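PDB 3UMC: haloacid dehalogenase from Pseudomonas aeruginosa, which probably hydrolyses the carbon-halogen bond of L-2-haloacids, as a dehalogenase of the haloacid dehalogenase-like hydrolase superfamily. Local coordinates for residues F27-T32 with L158-L163; A147-V152 with L163-L168. All blocks are in the same frame, centred on the assembly; numbering follows the deposited sequence.

Contact 1 (F27-T32 with L158-L163); sequences FDVFGT and LPWDML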
ATOM      1  N   PHE A  27      -2.104   7.122   9.572  1.00 12.02           N
ATOM      2  CA  PHE A  27      -1.147   7.453  10.558  1.00 11.36           C
ATOM      3  C   PHE A  27       0.036   8.189   9.980  1.00 10.24           C
ATOM      4  O   PHE A  27       0.649   7.732   9.075  1.00  9.49           O
ATOM      5  CB  PHE A  27      -0.543   6.151  11.141  1.00 11.64           C
ATOM      6  CG  PHE A  27      -1.462   5.370  11.963  1.00 11.66           C
ATOM      7  CD1 PHE A  27      -1.467   5.515  13.328  1.00 11.29           C
ATOM      8  CD2 PHE A  27      -2.300   4.445  11.384  1.00 15.97           C
ATOM      9  CE1 PHE A  27      -2.254   4.780  14.091  1.00 11.99           C
ATOM     10  CE2 PHE A  27      -3.137   3.680  12.184  1.00 15.46           C
ATOM     11  CZ  PHE A  27      -3.105   3.836  13.504  1.00 16.60           C
ATOM     12  N   ASP A  28       0.426   9.258  10.641  1.00 10.92           N
ATOM     13  CA  ASP A  28       1.783   9.773  10.556  1.00 11.52           C
ATOM     14  C   ASP A  28       2.773   8.736  11.123  1.00 12.61           C
ATOM     15  O   ASP A  28       2.383   7.965  11.976  1.00 11.53           O
ATOM     16  CB  ASP A  28       1.842  11.101  11.342  1.00 11.72           C
ATOM     17  CG  ASP A  28       3.240  11.685  11.372  1.00 14.63           C
ATOM     18  OD1 ASP A  28       3.754  11.999  10.300  1.00 20.45           O
ATOM     19  OD2 ASP A  28       3.841  11.758  12.477  1.00 22.26           O
ATOM     20  N   VAL A  29       4.041   8.675  10.666  1.00 12.84           N
ATOM     21  CA  VAL A  29       4.878   7.533  11.068  1.00 13.12           C
ATOM     22  C   VAL A  29       6.091   7.963  11.873  1.00 13.61           C
ATOM     23  O   VAL A  29       6.290   7.459  12.995  1.00 13.34           O
ATOM     24  CB  VAL A  29       5.337   6.657   9.910  1.00 12.99           C
ATOM     25  CG1 VAL A  29       5.995   5.440  10.409  1.00 11.02           C
ATOM     26  CG2 VAL A  29       4.146   6.221   9.026  1.00 13.09           C
ATOM     27  N   PHE A  30       6.877   8.898  11.333  1.00 12.72           N
ATOM     28  CA  PHE A  30       7.974   9.475  12.104  1.00 13.87           C
ATOM     29  C   PHE A  30       7.518  10.194  13.342  1.00 12.90           C
ATOM     30  O   PHE A  30       6.711  11.098  13.271  1.00 13.57           O
ATOM     31  CB  PHE A  30       8.831  10.436  11.260  1.00 15.64           C
ATOM     32  CG  PHE A  30       9.609   9.739  10.176  1.00 18.06           C
ATOM     33  CD1 PHE A  30       9.912   8.423  10.257  1.00 25.06           C
ATOM     34  CD2 PHE A  30      10.032  10.402   9.086  1.00 30.52           C
ATOM     35  CE1 PHE A  30      10.621   7.806   9.251  1.00 29.69           C
ATOM     36  CE2 PHE A  30      10.786   9.758   8.089  1.00 30.64           C
ATOM     37  CZ  PHE A  30      11.068   8.487   8.191  1.00 27.23           C
ATOM     38  N   GLY A  31       8.029   9.760  14.481  1.00 11.62           N
ATOM     39  CA  GLY A  31       7.669  10.341  15.752  1.00 12.28           C
ATOM     40  C   GLY A  31       6.374   9.769  16.281  1.00 11.36           C
ATOM     41  O   GLY A  31       6.297   9.325  17.411  1.00 12.80           O
ATOM     42  N   THR A  32       5.318   9.818  15.492  1.00 11.24           N
ATOM     43  CA  THR A  32       4.028   9.272  15.947  1.00  9.84           C
ATOM     44  C   THR A  32       4.085   7.774  16.319  1.00  9.76           C
ATOM     45  O   THR A  32       3.544   7.386  17.289  1.00 11.67           O
ATOM     46  CB  THR A  32       2.955   9.503  14.885  1.00  8.95           C
ATOM     47  OG1 THR A  32       2.807  10.905  14.677  1.00  8.54           O
ATOM     48  CG2 THR A  32       1.603   8.900  15.337  1.00  7.97           C
ATOM     49  N   LEU A 158       5.414  -3.140  11.250  1.00 14.87           N
ATOM     50  CA  LEU A 158       4.146  -2.415  11.164  1.00 13.69           C
ATOM     51  C   LEU A 158       3.154  -3.128  10.203  1.00 13.67           C
ATOM     52  O   LEU A 158       3.456  -3.390   9.032  1.00 15.98           O
ATOM     53  CB  LEU A 158       4.472  -0.996  10.724  1.00 13.56           C
ATOM     54  CG  LEU A 158       5.510  -0.225  11.560  1.00 15.78           C
ATOM     55  CD1 LEU A 158       5.516   1.241  11.129  1.00 13.06           C
ATOM     56  CD2 LEU A 158       5.219  -0.311  13.072  1.00  9.02           C
ATOM     57  N   PRO A 159       1.987  -3.508  10.691  1.00 13.01           N
ATOM     58  CA  PRO A 159       1.018  -4.248   9.885  1.00 12.11           C
ATOM     59  C   PRO A 159       0.034  -3.292   9.150  1.00 12.83           C
ATOM     60  O   PRO A 159      -1.104  -3.223   9.540  1.00 14.29           O
ATOM     61  CB  PRO A 159       0.277  -5.028  10.922  1.00 11.82           C
ATOM     62  CG  PRO A 159       0.156  -3.953  12.091  1.00 12.95           C
ATOM     63  CD  PRO A 159       1.564  -3.383  12.094  1.00 13.28           C
ATOM     64  N   TRP A 160       0.500  -2.663   8.060  1.00 12.37           N
ATOM     65  CA  TRP A 160      -0.258  -1.751   7.227  1.00 12.41           C
ATOM     66  C   TRP A 160      -1.187  -2.517   6.289  1.00 12.41           C
ATOM     67  O   TRP A 160      -0.825  -3.557   5.781  1.00 14.24           O
ATOM     68  CB  TRP A 160       0.679  -0.956   6.310  1.00 12.09           C
ATOM     69  CG  TRP A 160       1.603  -0.061   6.992  1.00 11.10           C
ATOM     70  CD1 TRP A 160       2.972  -0.097   6.916  1.00 10.21           C
ATOM     71  CD2 TRP A 160       1.274   0.970   7.921  1.00 10.64           C
ATOM     72  NE1 TRP A 160       3.509   0.913   7.687  1.00 13.66           N
ATOM     73  CE2 TRP A 160       2.490   1.560   8.338  1.00  9.20           C
ATOM     74  CE3 TRP A 160       0.082   1.528   8.357  1.00 10.49           C
ATOM     75  CZ2 TRP A 160       2.524   2.650   9.167  1.00  8.72           C
ATOM     76  CZ3 TRP A 160       0.115   2.602   9.143  1.00  8.85           C
ATOM     77  CH2 TRP A 160       1.339   3.150   9.593  1.00  8.54           C
ATOM     78  N   ASP A 161      -2.370  -2.004   6.077  1.00 11.90           N
ATOM     79  CA  ASP A 161      -3.172  -2.443   4.925  1.00 13.44           C
ATOM     80  C   ASP A 161      -2.631  -1.748   3.670  1.00 14.41           C
ATOM     81  O   ASP A 161      -2.602  -2.337   2.616  1.00 16.62           O
ATOM     82  CB  ASP A 161      -4.589  -2.026   5.095  1.00 11.68           C
ATOM     83  CG  ASP A 161      -5.302  -2.835   6.135  1.00 16.06           C
ATOM     84  OD1 ASP A 161      -5.695  -3.952   5.772  1.00 16.46           O
ATOM     85  OD2 ASP A 161      -5.492  -2.345   7.289  1.00 15.73           O
HETATM   86  N   MSE A 162      -2.183  -0.497   3.797  1.00 15.47           N
HETATM   87  CA  MSE A 162      -1.756   0.292   2.636  1.00 14.84           C
HETATM   88  C   MSE A 162      -0.756   1.361   3.070  1.00 13.06           C
HETATM   89  O   MSE A 162      -0.779   1.828   4.216  1.00 11.55           O
HETATM   90  CB  MSE A 162      -3.004   0.973   2.066  1.00 16.34           C
HETATM   91  CG  MSE A 162      -2.841   1.811   0.786  1.00 18.02           C
HETATM   92 SE   MSE A 162      -1.913   0.933  -0.688  1.00 29.04          SE
HETATM   93  CE  MSE A 162      -1.787   2.465  -2.007  1.00 21.62           C
ATOM     94  N   LEU A 163       0.070   1.794   2.146  1.00 11.65           N
ATOM     95  CA  LEU A 163       0.968   2.885   2.404  1.00 13.43           C
ATOM     96  C   LEU A 163       0.574   4.020   1.420  1.00 13.15           C
ATOM     97  O   LEU A 163       0.460   3.786   0.180  1.00 10.14           O
ATOM     98  CB  LEU A 163       2.424   2.498   2.150  1.00 14.35           C
ATOM     99  CG  LEU A 163       3.149   1.354   2.926  1.00 17.85           C
ATOM    100  CD1 LEU A 163       4.463   1.019   2.114  1.00 18.55           C
ATOM    101  CD2 LEU A 163       3.618   1.787   4.239  1.00 14.68           C
TER
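Trp160 reaches across to Phe27 and Val29 with the far end of its indole. Its CB meets nothing in residues 27-32, and the five-membered ring, NE1 included, also stays short of them. A chi1 of -65°, with CG anti to the carbonyl carbon, and a chi2 of 121° together bring the six-membered ring forward until three of its carbons make contact. CZ3 lies 3.8 Å from Phe27 CD2, which approaches the indole at its edge and in its plane. CH2 comes next, 3.9 Å from Phe27 CB and slightly farther from Val29 CG2. CZ2 completes the series, 3.9 Å from Val29 CG2, a methyl that meets the indole obliquely. The phenyl and the six-membered ring have centroids 5.9 Å apart and planes inclined at 61°, a tilted aromatic pair. Val29 divides its methyls between two partners: CG2 serves the tryptophan, while CG1 looks to Leu158 CD1 at 4.3 Å. All these contacts are apolar. The CB of Asp28, between the two hydrophobic residues, is directed away from residues 158-163; OD2 accepts a bond of 2.6 Å from Thr32 OG1 through the anti lone pair, and OD1 forms a salt bridge with Lys173. The sequence DVFGT after the first strand fits the DxxGT motif that carries the nucleophile in L-2-haloacid dehalogenases, consistent with Asp28 in that role. The contact lies beside strand 137-140, which separates strands 24-27 and 162-163 in the parallel sheet; its Ala140 touches Val29 and Trp160, and Met129 of helix 125-132 and Ala153 of helix 146-156 also pack on the indole.

Contact 2 (A147-V152 with L163-L168); sequences ALMLDV and LLCADL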
ATOM      1  N   ALA A 147       9.303   3.646  -0.879  1.00 18.47           N
ATOM      2  CA  ALA A 147      10.354   2.627  -0.722  1.00 18.81           C
ATOM      3  C   ALA A 147      10.980   2.708   0.688  1.00 18.25           C
ATOM      4  O   ALA A 147      11.236   1.707   1.329  1.00 18.44           O
ATOM      5  CB  ALA A 147      11.421   2.813  -1.839  1.00 17.46           C
ATOM      6  N   LEU A 148      11.167   3.925   1.188  1.00 18.70           N
ATOM      7  CA  LEU A 148      11.663   4.163   2.567  1.00 18.41           C
ATOM      8  C   LEU A 148      10.648   3.599   3.593  1.00 18.24           C
ATOM      9  O   LEU A 148      11.008   2.880   4.512  1.00 15.90           O
ATOM     10  CB  LEU A 148      11.841   5.690   2.796  1.00 18.74           C
ATOM     11  CG  LEU A 148      12.546   6.150   4.086  1.00 20.60           C
ATOM     12  CD1 LEU A 148      13.185   7.561   3.894  1.00 22.19           C
ATOM     13  CD2 LEU A 148      11.600   6.169   5.278  1.00 24.79           C
HETATM   14  N   MSE A 149       9.360   3.863   3.353  1.00 17.17           N
HETATM   15  CA  MSE A 149       8.307   3.381   4.274  1.00 17.59           C
HETATM   16  C   MSE A 149       8.119   1.873   4.242  1.00 17.62           C
HETATM   17  O   MSE A 149       7.677   1.258   5.240  1.00 18.28           O
HETATM   18  CB  MSE A 149       6.998   4.083   3.985  1.00 17.22           C
HETATM   19  CG  MSE A 149       6.930   5.482   4.460  1.00 22.72           C
HETATM   20 SE   MSE A 149       6.783   5.482   6.484  1.00 35.97          SE
HETATM   21  CE  MSE A 149       8.510   6.341   6.632  1.00 26.39           C
ATOM     22  N   LEU A 150       8.471   1.254   3.114  1.00 17.42           N
ATOM     23  CA  LEU A 150       8.447  -0.197   3.041  1.00 17.56           C
ATOM     24  C   LEU A 150       9.492  -0.832   3.956  1.00 16.16           C
ATOM     25  O   LEU A 150       9.187  -1.792   4.681  1.00 16.76           O
ATOM     26  CB  LEU A 150       8.648  -0.659   1.590  1.00 18.65           C
ATOM     27  CG  LEU A 150       7.480  -0.668   0.609  1.00 21.33           C
ATOM     28  CD1 LEU A 150       7.940  -0.579  -0.845  1.00 22.96           C
ATOM     29  CD2 LEU A 150       6.837  -1.946   0.782  1.00 23.58           C
ATOM     30  N   ASP A 151      10.709  -0.278   3.944  1.00 17.37           N
ATOM     31  CA  ASP A 151      11.821  -0.696   4.817  1.00 16.54           C
ATOM     32  C   ASP A 151      11.477  -0.414   6.284  1.00 15.93           C
ATOM     33  O   ASP A 151      11.702  -1.258   7.174  1.00 16.18           O
ATOM     34  CB  ASP A 151      13.115   0.056   4.475  1.00 16.92           C
ATOM     35  CG  ASP A 151      13.883  -0.539   3.310  1.00 21.43           C
ATOM     36  OD1 ASP A 151      13.524  -1.619   2.854  1.00 25.45           O
ATOM     37  OD2 ASP A 151      14.864   0.098   2.844  1.00 26.74           O
ATOM     38  N   VAL A 152      10.960   0.780   6.566  1.00 15.15           N
ATOM     39  CA  VAL A 152      10.543   1.076   7.961  1.00 13.44           C
ATOM     40  C   VAL A 152       9.493   0.111   8.448  1.00 15.27           C
ATOM     41  O   VAL A 152       9.567  -0.388   9.601  1.00 16.06           O
ATOM     42  CB  VAL A 152      10.124   2.512   8.112  1.00 13.45           C
ATOM     43  CG1 VAL A 152       9.439   2.820   9.473  1.00 10.99           C
ATOM     44  CG2 VAL A 152      11.316   3.425   7.851  1.00 11.24           C
ATOM     45  N   LEU A 163       0.070   1.794   2.146  1.00 11.65           N
ATOM     46  CA  LEU A 163       0.968   2.885   2.404  1.00 13.43           C
ATOM     47  C   LEU A 163       0.574   4.020   1.420  1.00 13.15           C
ATOM     48  O   LEU A 163       0.460   3.786   0.180  1.00 10.14           O
ATOM     49  CB  LEU A 163       2.424   2.498   2.150  1.00 14.35           C
ATOM     50  CG  LEU A 163       3.149   1.354   2.926  1.00 17.85           C
ATOM     51  CD1 LEU A 163       4.463   1.019   2.114  1.00 18.55           C
ATOM     52  CD2 LEU A 163       3.618   1.787   4.239  1.00 14.68           C
ATOM     53  N   LEU A 164       0.380   5.224   1.969  1.00 12.35           N
ATOM     54  CA  LEU A 164      -0.070   6.377   1.164  1.00 12.47           C
ATOM     55  C   LEU A 164       0.878   7.546   1.313  1.00 13.28           C
ATOM     56  O   LEU A 164       0.599   8.460   2.028  1.00 14.42           O
ATOM     57  CB  LEU A 164      -1.484   6.803   1.592  1.00 11.10           C
ATOM     58  CG  LEU A 164      -2.502   5.729   1.283  1.00 11.19           C
ATOM     59  CD1 LEU A 164      -3.782   5.950   2.041  1.00 10.25           C
ATOM     60  CD2 LEU A 164      -2.704   5.503  -0.199  1.00 10.53           C
ATOM     61  N   CYS A 165       2.030   7.469   0.688  1.00 14.11           N
ATOM     62  CA  CYS A 165       3.116   8.380   0.955  1.00 15.11           C
ATOM     63  C   CYS A 165       3.115   9.545  -0.047  1.00 15.86           C
ATOM     64  O   CYS A 165       2.457   9.508  -1.048  1.00 16.34           O
ATOM     65  CB  CYS A 165       4.422   7.632   0.808  1.00 16.08           C
ATOM     66  SG  CYS A 165       4.536   6.227   1.999  1.00 22.94           S
ATOM     67  N   ALA A 166       3.924  10.528   0.258  1.00 16.18           N
ATOM     68  CA  ALA A 166       3.980  11.779  -0.401  1.00 17.87           C
ATOM     69  C   ALA A 166       4.278  11.612  -1.863  1.00 18.67           C
ATOM     70  O   ALA A 166       3.731  12.360  -2.691  1.00 17.53           O
ATOM     71  CB  ALA A 166       5.035  12.651   0.260  1.00 17.32           C
ATOM     72  N   ASP A 167       5.146  10.642  -2.159  1.00 19.15           N
ATOM     73  CA  ASP A 167       5.490  10.379  -3.542  1.00 18.85           C
ATOM     74  C   ASP A 167       4.377   9.743  -4.356  1.00 19.06           C
ATOM     75  O   ASP A 167       4.552   9.642  -5.511  1.00 18.68           O
ATOM     76  CB  ASP A 167       6.816   9.622  -3.696  1.00 19.34           C
ATOM     77  CG  ASP A 167       6.787   8.162  -3.201  1.00 20.19           C
ATOM     78  OD1 ASP A 167       5.986   7.778  -2.308  1.00 22.11           O
ATOM     79  OD2 ASP A 167       7.577   7.372  -3.763  1.00 21.80           O
ATOM     80  N   LEU A 168       3.240   9.316  -3.788  1.00 19.87           N
ATOM     81  CA  LEU A 168       2.118   8.907  -4.610  1.00 19.96           C
ATOM     82  C   LEU A 168       1.467  10.174  -5.189  1.00 19.92           C
ATOM     83  O   LEU A 168       0.833  10.141  -6.219  1.00 20.78           O
ATOM     84  CB  LEU A 168       1.022   8.147  -3.830  1.00 19.59           C
ATOM     85  CG  LEU A 168       1.269   6.849  -3.108  1.00 20.68           C
ATOM     86  CD1 LEU A 168      -0.079   6.171  -2.698  1.00 16.43           C
ATOM     87  CD2 LEU A 168       2.148   5.943  -3.934  1.00 18.36           C
TER
HETATM   88  O   HOH W   1       9.539   5.374  -3.162  1.00 27.34           O
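Met149 and Leu150, adjacent on helix 146-156, pack against Leu163 and Cys165 where the chain leaves strand 162-163, the outermost strand within this chain of a Rossmann-like HAD core. The helix is the connection of a beta-alpha-beta crossover from strand 137-140 to strand 162-163, and its side chains lean back onto the chain that follows. The CB of Leu163 points toward the helix, and the branches beyond it part: CD1 lies 3.8 Å from Leu150 CG, where the two leucines meet at a slant, and CD2 lies 4.1 Å from Met149 CB. Met149, a selenomethionine, starts toward residues 163-168 but does not continue that way. Its chain bends at chi2 (-72°) and again at chi3, so CB and CG do the touching while SE and CE turn off toward Val29 and Phe30. Cys165 SG lies against this bend, 3.5 Å from Met149 CG and 3.8 Å from Met149 CB. No direct hydrogen bond joins the segments. On the other subunit, Leu186 packs on Ala147 and Asp161 on Leu150. Asp167 forms a polar link at the start of the helix, its OD1 hydrogen-bonded to Thr146 OG1. Its OD2 accepts from a water, 2.9 Å away, that in turn accepts the backbone N-H of Ala147, with Ala147 N also 2.9 Å from the water oxygen.

In the fold
Both contacts are buried, and they share Leu163, whose side chain takes part in contact 2 alone. Contact 1 joins the loop after the central strand 24-27 to the approach to strand 162-163, outermost in the sheet within this chain; contact 2 holds helix 146-156 to the exit from that strand. Their chemistry differs accordingly: aromatic and branched side chains meet in the first, beside Asp28, which is salt-bridged to Lys173, whereas leucine, selenomethionine and cysteine meet in the second. Met149 couples them, its SE 3.7 Å from Val29 CG2 and its CE 3.7 Å from Phe30 CE1. Both also border the second subunit, where Asp161 is salt-bridged to Arg154 of the other chain.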